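Local coordinates for protein transcriptional regulator (NtrC family) (Aquifex aeolicus, PDB 3DZD) that probably activates transcription by the sigma54 form of RNA polymerase, using ATP hydrolysis in its AAA+ domain under control of its receiver domain, at residues 197-202 with 216-221; 146-151 with 292-297; 31-36 with 54-59; 321-326 with 357-362; 150-155 with 261-266. One frame throughout, in Å; residues are numbered along the deposited sequence.

Contact 1 of 5, residues 197-202 with 216-221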
# COMPACT_ATOMS: atom_id res chain seq x y z
N SER A 197 7.38 -9.12 19.91
CA SER A 197 5.97 -8.95 19.62
C SER A 197 5.75 -8.42 18.21
O SER A 197 4.80 -8.81 17.52
CB SER A 197 5.33 -8.00 20.63
OG SER A 197 4.13 -7.45 20.13
N GLU A 198 6.61 -7.50 17.79
CA GLU A 198 6.55 -6.94 16.46
C GLU A 198 6.72 -8.02 15.40
O GLU A 198 6.10 -7.98 14.34
CB GLU A 198 7.63 -5.88 16.28
CG GLU A 198 7.31 -4.58 16.96
CD GLU A 198 6.19 -3.84 16.27
OE1 GLU A 198 6.42 -3.37 15.13
OE2 GLU A 198 5.09 -3.74 16.85
N LEU A 199 7.58 -8.99 15.71
CA LEU A 199 7.90 -10.05 14.77
C LEU A 199 6.83 -11.13 14.74
O LEU A 199 6.37 -11.53 13.67
CB LEU A 199 9.24 -10.70 15.15
CG LEU A 199 10.54 -10.12 14.59
CD1 LEU A 199 11.73 -10.97 15.02
CD2 LEU A 199 10.47 -10.03 13.08
N PHE A 200 6.45 -11.60 15.93
CA PHE A 200 5.59 -12.78 16.05
C PHE A 200 4.11 -12.46 16.17
O PHE A 200 3.26 -13.33 16.02
CB PHE A 200 6.04 -13.63 17.24
CG PHE A 200 7.40 -14.24 17.05
CD1 PHE A 200 7.54 -15.46 16.39
CD2 PHE A 200 8.53 -13.60 17.51
CE1 PHE A 200 8.78 -16.02 16.20
CE2 PHE A 200 9.78 -14.15 17.32
CZ PHE A 200 9.91 -15.36 16.67
N GLY A 201 3.79 -11.20 16.44
CA GLY A 201 2.41 -10.82 16.63
C GLY A 201 1.86 -11.46 17.89
O GLY A 201 2.49 -12.34 18.49
N HIS A 202 0.67 -11.02 18.30
CA HIS A 202 0.04 -11.56 19.49
C HIS A 202 -1.42 -11.88 19.21
O HIS A 202 -2.01 -11.37 18.26
CB HIS A 202 0.16 -10.57 20.65
CG HIS A 202 -0.23 -9.17 20.30
ND1 HIS A 202 -1.51 -8.68 20.48
CD2 HIS A 202 0.49 -8.15 19.77
CE1 HIS A 202 -1.56 -7.42 20.08
NE2 HIS A 202 -0.36 -7.08 19.64
N GLY A 216 2.12 -10.49 13.22
CA GLY A 216 3.53 -10.13 13.30
C GLY A 216 4.10 -9.80 11.94
O GLY A 216 3.52 -10.14 10.91
N LYS A 217 5.24 -9.12 11.94
CA LYS A 217 5.94 -8.77 10.71
C LYS A 217 6.33 -10.02 9.92
O LYS A 217 6.32 -10.03 8.69
CB LYS A 217 7.19 -7.95 11.02
CG LYS A 217 6.96 -6.75 11.91
CD LYS A 217 6.52 -5.53 11.11
CE LYS A 217 6.94 -4.23 11.81
NZ LYS A 217 6.62 -3.03 11.00
N LEU A 218 6.70 -11.08 10.63
CA LEU A 218 7.03 -12.34 9.95
C LEU A 218 5.91 -12.69 8.97
O LEU A 218 6.16 -12.95 7.79
CB LEU A 218 7.22 -13.47 10.96
CG LEU A 218 8.57 -13.51 11.68
CD1 LEU A 218 8.49 -14.32 12.97
CD2 LEU A 218 9.62 -14.08 10.75
N GLU A 219 4.68 -12.64 9.46
CA GLU A 219 3.50 -12.97 8.69
C GLU A 219 3.18 -11.94 7.60
O GLU A 219 2.71 -12.29 6.52
CB GLU A 219 2.32 -13.09 9.65
CG GLU A 219 1.02 -13.51 9.02
CD GLU A 219 -0.04 -13.77 10.07
OE1 GLU A 219 0.29 -13.67 11.27
OE2 GLU A 219 -1.19 -14.07 9.69
N LEU A 220 3.43 -10.67 7.90
CA LEU A 220 3.14 -9.60 6.95
C LEU A 220 4.09 -9.65 5.75
O LEU A 220 3.83 -9.04 4.71
CB LEU A 220 3.25 -8.23 7.63
CG LEU A 220 2.12 -7.87 8.60
CD1 LEU A 220 2.58 -6.84 9.61
CD2 LEU A 220 0.91 -7.39 7.85
N ALA A 221 5.19 -10.38 5.91
CA ALA A 221 6.21 -10.44 4.87
C ALA A 221 6.05 -11.66 3.97
O ALA A 221 6.86 -11.89 3.08
CB ALA A 221 7.59 -10.41 5.49

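Contact 2 of 5, residues 146-151 with 292-297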
# COMPACT_ATOMS: atom_id res chain seq x y z
N PRO A 146 21.44 -6.87 -8.59
CA PRO A 146 20.56 -7.67 -9.45
C PRO A 146 20.95 -9.15 -9.49
O PRO A 146 20.10 -10.01 -9.72
CB PRO A 146 20.75 -7.03 -10.83
CG PRO A 146 21.37 -5.70 -10.58
CD PRO A 146 22.21 -5.88 -9.36
N LYS A 147 22.23 -9.44 -9.28
CA LYS A 147 22.72 -10.81 -9.24
C LYS A 147 22.33 -11.53 -7.94
O LYS A 147 22.03 -12.72 -7.94
CB LYS A 147 24.24 -10.82 -9.37
CG LYS A 147 24.75 -10.21 -10.66
CD LYS A 147 26.27 -10.24 -10.71
CE LYS A 147 26.78 -9.87 -12.09
NZ LYS A 147 28.22 -10.24 -12.28
N ILE A 148 22.34 -10.78 -6.84
CA ILE A 148 21.99 -11.30 -5.53
C ILE A 148 20.49 -11.52 -5.40
O ILE A 148 20.04 -12.45 -4.74
CB ILE A 148 22.39 -10.26 -4.45
CG1 ILE A 148 23.90 -10.17 -4.31
CG2 ILE A 148 21.80 -10.60 -3.11
CD1 ILE A 148 24.31 -9.28 -3.17
N ALA A 149 19.72 -10.65 -6.05
CA ALA A 149 18.30 -10.48 -5.74
C ALA A 149 17.38 -11.63 -6.08
O ALA A 149 16.36 -11.83 -5.41
CB ALA A 149 17.78 -9.21 -6.37
N LYS A 150 17.69 -12.39 -7.12
CA LYS A 150 16.75 -13.41 -7.56
C LYS A 150 16.89 -14.70 -6.77
O LYS A 150 16.18 -15.67 -7.01
CB LYS A 150 16.86 -13.65 -9.07
CG LYS A 150 16.22 -12.52 -9.89
CD LYS A 150 15.81 -12.98 -11.29
CE LYS A 150 14.97 -11.93 -12.00
NZ LYS A 150 13.68 -11.66 -11.29
N SER A 151 17.80 -14.69 -5.80
CA SER A 151 17.94 -15.81 -4.89
C SER A 151 16.98 -15.65 -3.72
O SER A 151 16.36 -14.59 -3.56
CB SER A 151 19.38 -15.89 -4.37
OG SER A 151 19.54 -17.03 -3.55
N SER A 292 23.80 -14.34 6.48
CA SER A 292 24.85 -13.71 5.67
C SER A 292 25.41 -14.60 4.56
O SER A 292 26.58 -14.49 4.21
CB SER A 292 25.98 -13.24 6.57
OG SER A 292 26.57 -14.34 7.24
N VAL A 293 24.56 -15.47 4.00
CA VAL A 293 24.90 -16.26 2.83
C VAL A 293 25.43 -15.36 1.70
O VAL A 293 26.36 -15.73 1.00
CB VAL A 293 23.68 -17.07 2.34
CG1 VAL A 293 24.00 -17.81 1.07
CG2 VAL A 293 23.23 -18.04 3.42
N PHE A 294 24.80 -14.20 1.53
CA PHE A 294 25.36 -13.11 0.73
C PHE A 294 25.61 -11.89 1.60
O PHE A 294 24.89 -11.64 2.56
CB PHE A 294 24.41 -12.69 -0.38
CG PHE A 294 24.20 -13.73 -1.43
CD1 PHE A 294 25.27 -14.24 -2.14
CD2 PHE A 294 22.92 -14.20 -1.70
CE1 PHE A 294 25.07 -15.20 -3.11
CE2 PHE A 294 22.71 -15.16 -2.67
CZ PHE A 294 23.79 -15.67 -3.37
N GLN A 295 26.62 -11.11 1.25
CA GLN A 295 26.89 -9.88 1.98
C GLN A 295 27.12 -8.72 1.04
O GLN A 295 27.51 -8.91 -0.11
CB GLN A 295 28.10 -10.04 2.90
CG GLN A 295 27.94 -11.11 3.95
CD GLN A 295 28.99 -10.98 5.03
OE1 GLN A 295 29.74 -11.92 5.30
NE2 GLN A 295 29.05 -9.80 5.66
N ILE A 296 26.87 -7.52 1.54
CA ILE A 296 27.18 -6.31 0.82
C ILE A 296 27.70 -5.33 1.85
O ILE A 296 27.13 -5.20 2.94
CB ILE A 296 25.93 -5.69 0.17
CG1 ILE A 296 25.31 -6.65 -0.84
CG2 ILE A 296 26.27 -4.35 -0.48
CD1 ILE A 296 23.92 -6.25 -1.29
N TYR A 297 28.78 -4.64 1.50
CA TYR A 297 29.34 -3.60 2.35
C TYR A 297 29.12 -2.24 1.71
O TYR A 297 29.55 -2.01 0.59
CB TYR A 297 30.84 -3.84 2.55
CG TYR A 297 31.51 -2.72 3.30
CD1 TYR A 297 31.35 -2.59 4.67
CD2 TYR A 297 32.30 -1.79 2.64
CE1 TYR A 297 31.95 -1.57 5.36
CE2 TYR A 297 32.91 -0.78 3.32
CZ TYR A 297 32.74 -0.66 4.68
OH TYR A 297 33.33 0.36 5.38

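Contact 3 of 5, residues 31-36 with 54-59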
# COMPACT_ATOMS: atom_id res chain seq x y z
N LYS A 31 -26.27 -5.91 -27.79
CA LYS A 31 -26.86 -7.12 -28.35
C LYS A 31 -26.02 -7.73 -29.46
O LYS A 31 -26.31 -8.82 -29.95
CB LYS A 31 -28.28 -6.82 -28.84
CG LYS A 31 -29.19 -6.28 -27.75
CD LYS A 31 -30.48 -5.70 -28.32
CE LYS A 31 -31.35 -5.05 -27.24
NZ LYS A 31 -32.60 -4.46 -27.81
N THR A 32 -24.96 -7.03 -29.85
CA THR A 32 -24.04 -7.52 -30.86
C THR A 32 -22.63 -7.10 -30.48
O THR A 32 -22.44 -6.18 -29.69
CB THR A 32 -24.36 -6.93 -32.24
OG1 THR A 32 -24.38 -5.50 -32.15
CG2 THR A 32 -25.72 -7.41 -32.73
N LEU A 33 -21.63 -7.79 -31.04
CA LEU A 33 -20.25 -7.37 -30.84
C LEU A 33 -20.03 -5.97 -31.39
O LEU A 33 -19.22 -5.21 -30.87
CB LEU A 33 -19.28 -8.36 -31.47
CG LEU A 33 -18.66 -9.35 -30.49
CD1 LEU A 33 -19.65 -9.72 -29.40
CD2 LEU A 33 -18.15 -10.59 -31.20
N ARG A 34 -20.77 -5.63 -32.44
CA ARG A 34 -20.68 -4.31 -33.04
C ARG A 34 -21.11 -3.24 -32.04
O ARG A 34 -20.36 -2.32 -31.74
CB ARG A 34 -21.53 -4.22 -34.30
CG ARG A 34 -21.44 -2.89 -35.01
CD ARG A 34 -22.18 -2.95 -36.34
NE ARG A 34 -22.21 -1.66 -37.02
CZ ARG A 34 -21.37 -1.31 -38.00
NH1 ARG A 34 -20.43 -2.16 -38.40
NH2 ARG A 34 -21.48 -0.12 -38.57
N GLU A 35 -22.34 -3.38 -31.54
CA GLU A 35 -22.88 -2.44 -30.57
C GLU A 35 -22.00 -2.35 -29.33
O GLU A 35 -21.84 -1.29 -28.73
CB GLU A 35 -24.30 -2.87 -30.18
CG GLU A 35 -25.09 -1.82 -29.41
CD GLU A 35 -26.41 -2.37 -28.88
OE1 GLU A 35 -26.89 -3.40 -29.41
OE2 GLU A 35 -26.97 -1.78 -27.94
N ALA A 36 -21.40 -3.47 -28.95
CA ALA A 36 -20.56 -3.49 -27.77
C ALA A 36 -19.34 -2.60 -27.98
O ALA A 36 -19.07 -1.72 -27.17
CB ALA A 36 -20.14 -4.91 -27.43
N MSE A 54 -21.54 -15.04 -29.93
CA MSE A 54 -22.22 -13.84 -30.41
C MSE A 54 -22.41 -13.95 -31.91
O MSE A 54 -21.63 -14.61 -32.60
CB MSE A 54 -21.39 -12.60 -30.06
CG MSE A 54 -21.34 -12.30 -28.57
SE MSE A 54 -23.09 -11.80 -27.87
CE MSE A 54 -23.49 -10.28 -29.02
N PRO A 55 -23.46 -13.30 -32.45
CA PRO A 55 -23.75 -13.37 -33.88
C PRO A 55 -22.59 -12.91 -34.76
O PRO A 55 -22.10 -13.68 -35.58
CB PRO A 55 -24.95 -12.42 -34.04
CG PRO A 55 -25.56 -12.36 -32.69
CD PRO A 55 -24.43 -12.46 -31.72
N ASP A 56 -22.15 -11.66 -34.57
CA ASP A 56 -21.17 -11.05 -35.47
C ASP A 56 -19.70 -11.19 -35.04
O ASP A 56 -18.93 -10.23 -35.16
CB ASP A 56 -21.51 -9.56 -35.70
CG ASP A 56 -21.82 -8.82 -34.40
OD1 ASP A 56 -21.62 -9.39 -33.31
OD2 ASP A 56 -22.26 -7.65 -34.47
N GLY A 57 -19.32 -12.37 -34.57
CA GLY A 57 -17.94 -12.61 -34.20
C GLY A 57 -17.74 -13.64 -33.10
O GLY A 57 -18.70 -14.11 -32.49
N ASP A 58 -16.48 -13.99 -32.85
CA ASP A 58 -16.15 -14.95 -31.81
C ASP A 58 -16.11 -14.27 -30.44
O ASP A 58 -15.18 -13.51 -30.14
CB ASP A 58 -14.80 -15.60 -32.12
CG ASP A 58 -14.56 -16.85 -31.30
OD1 ASP A 58 -15.40 -17.18 -30.44
OD2 ASP A 58 -13.52 -17.52 -31.52
N GLY A 59 -17.12 -14.53 -29.62
CA GLY A 59 -17.23 -13.95 -28.30
C GLY A 59 -15.97 -14.06 -27.46
O GLY A 59 -15.59 -13.11 -26.78

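Contact 4 of 5, residues 321-326 with 357-362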
# COMPACT_ATOMS: atom_id res chain seq x y z
N LYS A 321 12.34 22.15 -4.96
CA LYS A 321 11.13 21.94 -5.73
C LYS A 321 9.96 21.76 -4.77
O LYS A 321 8.89 22.35 -4.96
CB LYS A 321 11.28 20.69 -6.61
CG LYS A 321 10.48 20.72 -7.91
CD LYS A 321 11.14 21.61 -8.96
CE LYS A 321 10.36 21.61 -10.28
NZ LYS A 321 9.14 22.47 -10.26
N GLU A 322 10.17 20.97 -3.73
CA GLU A 322 9.10 20.56 -2.84
C GLU A 322 8.69 21.64 -1.82
O GLU A 322 7.54 21.67 -1.39
CB GLU A 322 9.47 19.27 -2.13
CG GLU A 322 8.47 18.82 -1.08
CD GLU A 322 8.99 17.65 -0.26
OE1 GLU A 322 8.32 17.28 0.73
OE2 GLU A 322 10.06 17.10 -0.62
N TYR A 323 9.62 22.50 -1.44
CA TYR A 323 9.32 23.60 -0.52
C TYR A 323 9.23 24.93 -1.27
O TYR A 323 9.50 26.00 -0.70
CB TYR A 323 10.38 23.69 0.59
CG TYR A 323 10.59 22.41 1.38
CD1 TYR A 323 9.65 21.40 1.35
CD2 TYR A 323 11.73 22.24 2.17
CE1 TYR A 323 9.83 20.23 2.06
CE2 TYR A 323 11.92 21.07 2.89
CZ TYR A 323 10.97 20.06 2.83
OH TYR A 323 11.13 18.89 3.54
N LYS A 324 8.86 24.86 -2.54
CA LYS A 324 8.75 26.04 -3.39
C LYS A 324 9.85 27.07 -3.15
O LYS A 324 9.56 28.24 -2.93
CB LYS A 324 7.38 26.71 -3.20
CG LYS A 324 6.19 25.75 -3.28
CD LYS A 324 4.88 26.46 -2.94
CE LYS A 324 4.68 27.70 -3.80
NZ LYS A 324 3.41 28.44 -3.48
N LYS A 325 11.11 26.66 -3.19
CA LYS A 325 12.20 27.63 -3.05
C LYS A 325 12.93 27.85 -4.37
O LYS A 325 12.81 27.06 -5.31
CB LYS A 325 13.18 27.22 -1.94
CG LYS A 325 12.56 27.09 -0.55
CD LYS A 325 11.72 28.30 -0.19
CE LYS A 325 11.35 28.31 1.29
NZ LYS A 325 12.52 28.79 2.10
N ASN A 326 13.69 28.94 -4.45
CA ASN A 326 14.36 29.29 -5.69
C ASN A 326 15.88 29.27 -5.54
O ASN A 326 16.57 30.24 -5.86
CB ASN A 326 13.89 30.66 -6.18
CG ASN A 326 14.21 30.91 -7.65
OD1 ASN A 326 14.98 30.17 -8.26
ND2 ASN A 326 13.63 31.96 -8.21
N ALA A 357 19.33 23.94 4.74
CA ALA A 357 19.74 25.01 3.85
C ALA A 357 18.56 25.57 3.04
O ALA A 357 18.45 26.77 2.87
CB ALA A 357 20.83 24.52 2.92
N VAL A 358 17.71 24.68 2.54
CA VAL A 358 16.60 25.04 1.67
C VAL A 358 15.47 25.70 2.45
O VAL A 358 14.80 26.61 1.96
CB VAL A 358 16.05 23.80 0.94
CG1 VAL A 358 14.83 24.17 0.09
CG2 VAL A 358 17.13 23.17 0.07
N ILE A 359 15.25 25.22 3.67
CA ILE A 359 14.22 25.78 4.55
C ILE A 359 14.49 27.26 4.86
O ILE A 359 13.57 28.06 4.95
CB ILE A 359 14.08 24.93 5.84
CG1 ILE A 359 13.25 23.67 5.54
CG2 ILE A 359 13.45 25.75 6.95
CD1 ILE A 359 13.34 22.57 6.60
N LEU A 360 15.77 27.60 4.99
CA LEU A 360 16.21 28.98 5.20
C LEU A 360 16.71 29.59 3.90
O LEU A 360 17.66 30.38 3.91
CB LEU A 360 17.37 28.99 6.20
CG LEU A 360 17.23 28.02 7.38
CD1 LEU A 360 18.46 28.08 8.32
CD2 LEU A 360 15.93 28.31 8.14
N CYS A 361 16.10 29.24 2.78
CA CYS A 361 16.72 29.49 1.48
C CYS A 361 16.84 30.95 1.04
O CYS A 361 16.24 31.85 1.63
CB CYS A 361 16.00 28.71 0.40
SG CYS A 361 16.99 28.48 -1.07
N GLU A 362 17.63 31.16 -0.02
CA GLU A 362 17.73 32.44 -0.71
C GLU A 362 17.62 32.22 -2.22
O GLU A 362 16.74 31.50 -2.69
CB GLU A 362 19.06 33.13 -0.40
CG GLU A 362 19.16 33.72 1.00
CD GLU A 362 20.40 34.58 1.17
OE1 GLU A 362 21.20 34.66 0.22
OE2 GLU A 362 20.56 35.18 2.25

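Contact 5 of 5, residues 150-155 with 261-266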
# COMPACT_ATOMS: atom_id res chain seq x y z
N LYS A 150 17.69 -12.39 -7.12
CA LYS A 150 16.75 -13.41 -7.56
C LYS A 150 16.89 -14.70 -6.77
O LYS A 150 16.18 -15.67 -7.01
CB LYS A 150 16.86 -13.65 -9.07
CG LYS A 150 16.22 -12.52 -9.89
CD LYS A 150 15.81 -12.98 -11.29
CE LYS A 150 14.97 -11.93 -12.00
NZ LYS A 150 13.68 -11.66 -11.29
N SER A 151 17.80 -14.69 -5.80
CA SER A 151 17.94 -15.81 -4.89
C SER A 151 16.98 -15.65 -3.72
O SER A 151 16.36 -14.59 -3.56
CB SER A 151 19.38 -15.89 -4.37
OG SER A 151 19.54 -17.03 -3.55
N LYS A 152 16.85 -16.68 -2.90
CA LYS A 152 16.09 -16.54 -1.67
C LYS A 152 17.02 -16.56 -0.45
O LYS A 152 16.56 -16.41 0.68
CB LYS A 152 15.02 -17.62 -1.54
CG LYS A 152 13.90 -17.20 -0.60
CD LYS A 152 13.30 -18.38 0.15
CE LYS A 152 12.14 -17.95 1.03
NZ LYS A 152 11.66 -19.04 1.93
N ALA A 153 18.31 -16.75 -0.69
CA ALA A 153 19.31 -16.73 0.37
C ALA A 153 19.34 -15.35 1.05
O ALA A 153 19.18 -14.33 0.38
CB ALA A 153 20.68 -17.09 -0.18
N PRO A 154 19.52 -15.31 2.37
CA PRO A 154 19.48 -14.02 3.06
C PRO A 154 20.70 -13.15 2.75
O PRO A 154 21.76 -13.66 2.37
CB PRO A 154 19.44 -14.41 4.54
CG PRO A 154 18.98 -15.85 4.55
CD PRO A 154 19.60 -16.43 3.33
N VAL A 155 20.54 -11.85 2.90
CA VAL A 155 21.60 -10.90 2.64
C VAL A 155 21.85 -10.06 3.87
O VAL A 155 20.91 -9.56 4.47
CB VAL A 155 21.24 -9.97 1.46
CG1 VAL A 155 22.37 -8.99 1.19
CG2 VAL A 155 20.94 -10.78 0.22
N GLU A 261 3.04 -21.08 8.68
CA GLU A 261 4.13 -21.22 7.74
C GLU A 261 4.34 -19.92 6.99
O GLU A 261 3.39 -19.35 6.45
CB GLU A 261 3.83 -22.33 6.73
CG GLU A 261 3.68 -23.70 7.35
CD GLU A 261 3.83 -24.80 6.33
OE1 GLU A 261 3.48 -24.56 5.15
OE2 GLU A 261 4.29 -25.90 6.70
N VAL A 262 5.58 -19.43 6.96
CA VAL A 262 5.89 -18.24 6.18
C VAL A 262 6.88 -18.50 5.06
O VAL A 262 7.61 -19.50 5.05
CB VAL A 262 6.40 -17.06 7.03
CG1 VAL A 262 5.41 -15.90 6.97
CG2 VAL A 262 6.68 -17.51 8.45
N ASP A 263 6.89 -17.59 4.11
CA ASP A 263 7.81 -17.67 3.00
C ASP A 263 8.39 -16.28 2.83
O ASP A 263 7.81 -15.44 2.16
CB ASP A 263 7.08 -18.14 1.75
CG ASP A 263 7.90 -17.97 0.49
OD1 ASP A 263 9.05 -18.46 0.43
OD2 ASP A 263 7.37 -17.34 -0.45
N ILE A 264 9.53 -16.03 3.46
CA ILE A 264 10.13 -14.71 3.43
C ILE A 264 11.56 -14.77 2.95
O ILE A 264 12.28 -15.71 3.23
CB ILE A 264 10.13 -14.07 4.82
CG1 ILE A 264 10.73 -15.03 5.84
CG2 ILE A 264 8.72 -13.67 5.23
CD1 ILE A 264 10.28 -14.76 7.26
N ARG A 265 11.95 -13.75 2.19
CA ARG A 265 13.36 -13.51 1.91
C ARG A 265 13.84 -12.52 2.96
O ARG A 265 13.29 -11.44 3.11
CB ARG A 265 13.52 -12.93 0.51
CG ARG A 265 14.87 -13.20 -0.11
CD ARG A 265 15.90 -12.16 0.31
NE ARG A 265 17.20 -12.47 -0.29
CZ ARG A 265 17.50 -12.25 -1.56
NH1 ARG A 265 16.60 -11.70 -2.37
NH2 ARG A 265 18.70 -12.58 -2.02
N VAL A 266 14.87 -12.92 3.70
CA VAL A 266 15.35 -12.12 4.82
C VAL A 266 16.53 -11.25 4.43
O VAL A 266 17.56 -11.75 3.95
CB VAL A 266 15.78 -13.02 5.98
CG1 VAL A 266 16.33 -12.17 7.12
CG2 VAL A 266 14.61 -13.87 6.44

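Contact 1 of 5, residues 197-202 with 216-221
Two helix ends meet head to tail here: the last turn of helix 195-200 offers its carbonyls to the first N-H groups of helix 217-220. Lys-217 N binds Glu-198 O, and Leu-218 N binds Leu-199 O at 3.1 Å, in the carbonyl plane on a lone pair. Such atoms lack partners inside their own helices, so each end satisfies the other. Gly-216, at the N-cap position, lets the backbones come this close: its CA lies 3.2 Å from Leu-199 O, and a CB would collide with that oxygen. Gly-201, where helix 195-200 ends, has a positive phi of 66° that suits a residue without a side chain.

Leu-218 carries the apolar part. Its CB rests 3.4 Å from Leu-199 O, the oxygen that its own N-H binds. CG, anti to the carbonyl carbon, lies 4.2 Å from Leu-199 CD2. At the tip, CD1 swings over one face of the Phe-200 ring, 3.9 Å from the centroid and 23° off the normal, a CH-pi contact displaced toward the rim, while CD2 reaches Ile-264. A branched leucine suits the place because its two methyls serve two neighbours. On the polar flank, Glu-198 and Lys-217 run side by side, Glu-198 OE1 and Lys-217 NZ staying 4.1 Å apart, an attraction short of a salt bridge.

The segment joining these helices contains the GAFTGA sequence, the sigma54-contacting signature of this activator family, so the two helices close the base of that insertion in the AAA+ domain.

Contact 2 of 5, residues 146-151 with 292-297
The last turn of helix 136-149 and the loop after it lie against strand 294-297 at side-chain distance, the closest alpha carbons, those of Ile-148 and Phe-294, being 7.3 Å apart, so the contact is made by side chains. The alternation of the strand turns Phe-294 and Ile-296 toward the helix and Gln-295, an exposed residue, away from it.

Ile-148 is the central residue and uses both its branches. CG1, anti to the carbonyl carbon (chi1 -70°), carries CD1 out to Ile-296, where the two chains meet at a slant with Ile-148 CD1 3.6 Å from Ile-296 CD1 and 3.7 Å from Ile-296 CG1. Its other branch, CG2, anti to the backbone N, lies 4.0 Å from Phe-294 CD2, the two side chains running antiparallel alongside one another. A beta-branched residue fits well, since its two arms meet two strand residues at once.

The Phe-294 ring reaches on to Ser-151, whose OG lies in the ring plane at its edge, 3.8 Å from Phe-294 CE2. That hydroxyl accepts the backbone N-H of Ala-153, and it touches the ring edge-on as a packing contact. Serine suits the place because its short side chain can accept a bond within its own loop and still touch the aromatic edge.

Strand 155-158 supplies Val-155 beside Ile-148, while Ile-172 of helix 165-176 touches Ile-296. This is the packing of a helix on the edge strand of a parallel sheet, as in the alpha/beta sandwich of the AAA+ P-loop fold, with bound ADP about 11 Å from the side chain of Ile-296.

Contact 3 of 5, residues 31-36 with 54-59
Two carboxylates frame the start of helix 33-42. That of Asp-56 meets two backbone N-H groups: its OD1 takes Leu-33 N at 2.8 Å on the syn lone pair, whereas Arg-34 N approaches OD2 from above the plane, 41° out of it, at 3.2 Å. Glu-35, its chain extended, brings its carboxylate to Lys-31 N, which meets OE1 from above the plane.

A chi1 of 47° places CG of Asp-56 between the backbone N and the carbonyl carbon, the crowded position, and this turns the group toward the helix. Aspartate suits the site because its short chain presents both oxygens at once. Thr-32, at the N-cap, sets OG1 in the same crowded position (chi1 55°), from which it accepts Glu-35 N at 3.0 Å; its CB lies 3.1 Å from OD2 of Asp-56, the two side chains set roughly perpendicular. An alanine in place of Thr-32 removes OG1, the acceptor of the Glu-35 N-H, and would probably loosen the first turn that Asp-56 also holds.

Next to these bonds, Leu-33 forks, CD1 turned to Met-54 and CD2 to Gly-57, with CD2 3.6 Å from Gly-57 CA, where any CB would clash. Met-54, modelled as selenomethionine, bends at chi2 and chi3 so that its CE lies 3.4 Å from Thr-32 CA. The type I turn from Met-54 to Gly-57 thus docks on the helix start in the receiver domain.

With two N-H donors and the positive end of a helix facing it, the carboxylate of Asp-56 is likely to stay ionised.

Contact 4 of 5, residues 321-326 with 357-362
Hydrogen bonding comes from one group, the ammonium of Lys-325, which reaches over the end of helix 346-359. NZ donates to Ile-359 O at 3.1 Å, approaching from well above the carbonyl plane at a C=O...N angle of 110°, and also to Val-358 O, whose position is less certain. Bends at chi2 (-49°) and chi4 (78°) fold the chain back so that its tip reaches these carbonyls, at the point where the helix ends. Lysine suits the place: a long, flexible chain with a positive charge opposite the negative end of a helix, an attraction that probably adds to the bonds.

Apolar contact runs along the same chain. CG of Lys-325 lies 3.8 Å from CG1 of Val-358, and its CB packs 4.0 Å from Cys-361 CB.

These segments lie in the helical AAA+ lid domain, where the ends of helix 307-322 and helix 346-359 come together, Val-358 also touching Leu-316 and Phe-319 of the former.

Aromatic packing is supplied by Tyr-323, which turns its ring obliquely to Ile-359, CE2 3.9 Å from CG1, with Val-358 CG1 at 4.2 Å from CD2. Its hydroxyl bonds Glu-355, and Arg-348 of the second subunit makes a cation-pi contact with the ring.

Covalent linkage is the disulfide of Cys-361 to Cys-327, which ties segment 357-362 to the residue just after segment 321-326.

Contact 5 of 5, residues 150-155 with 261-266
The carbonyl oxygen of Ala-153 is gripped twice by one guanidinium. Arg-265 NE donates at 2.8 Å, with the oxygen near the guanidinium plane, and NH2 adds a weak second bond to the same oxygen at 3.0 Å. Beyond this contact, NH2 also binds Ile-148 O and NH1 binds Ala-149 O, so one arginine ties three carbonyls around the end of helix 136-149. The chain, bent at chi2 (-85°), brings the group beneath Ser-151 O, which lies 3.0 Å above its plane at the rim, as a contact over the face and not as a hydrogen bond. A leucine here removes the donors to Ile-148 O, Ala-149 O and Ala-153 O and would probably loosen the helix end from the strand.

Lys-152 runs past Arg-265 in the opposite direction, its NZ making a weakly bonded salt bridge with Asp-263 OD1 at 3.1 Å; the other oxygen of Asp-263 serves Arg-178. Pro-154 lays its CB 4.2 Å from Val-266 CB. Proline, with no N-H to donate, precedes Val-155, whose N-H binds Val-266 O at 3.2 Å and joins strands 155-158 and 265-270, adjacent in the central parallel sheet, between strands 225-229 and 294-297.

How the contacts relate
Along the chain contact 3 comes first, alone in the receiver domain and about 48 Å or more, centre to centre, from the others. Contacts 2 and 5 share Lys-150 and Ser-151, in the loop just after helix 136-149, and both reach the parallel sheet of the AAA+ domain; their centres are 11 Å apart. Contact 1 is nested within the loops closed by both, and lies 16 Å from the centre of contact 5, where Leu-218 meets Val-262 and Ile-264. Contact 4 follows in the lid, about 40 Å from contacts 1, 2 and 5. The contacts thus lie in three domains, and contacts 1, 4 and 5 also meet the second subunit, so the inactive dimer completes their surroundings.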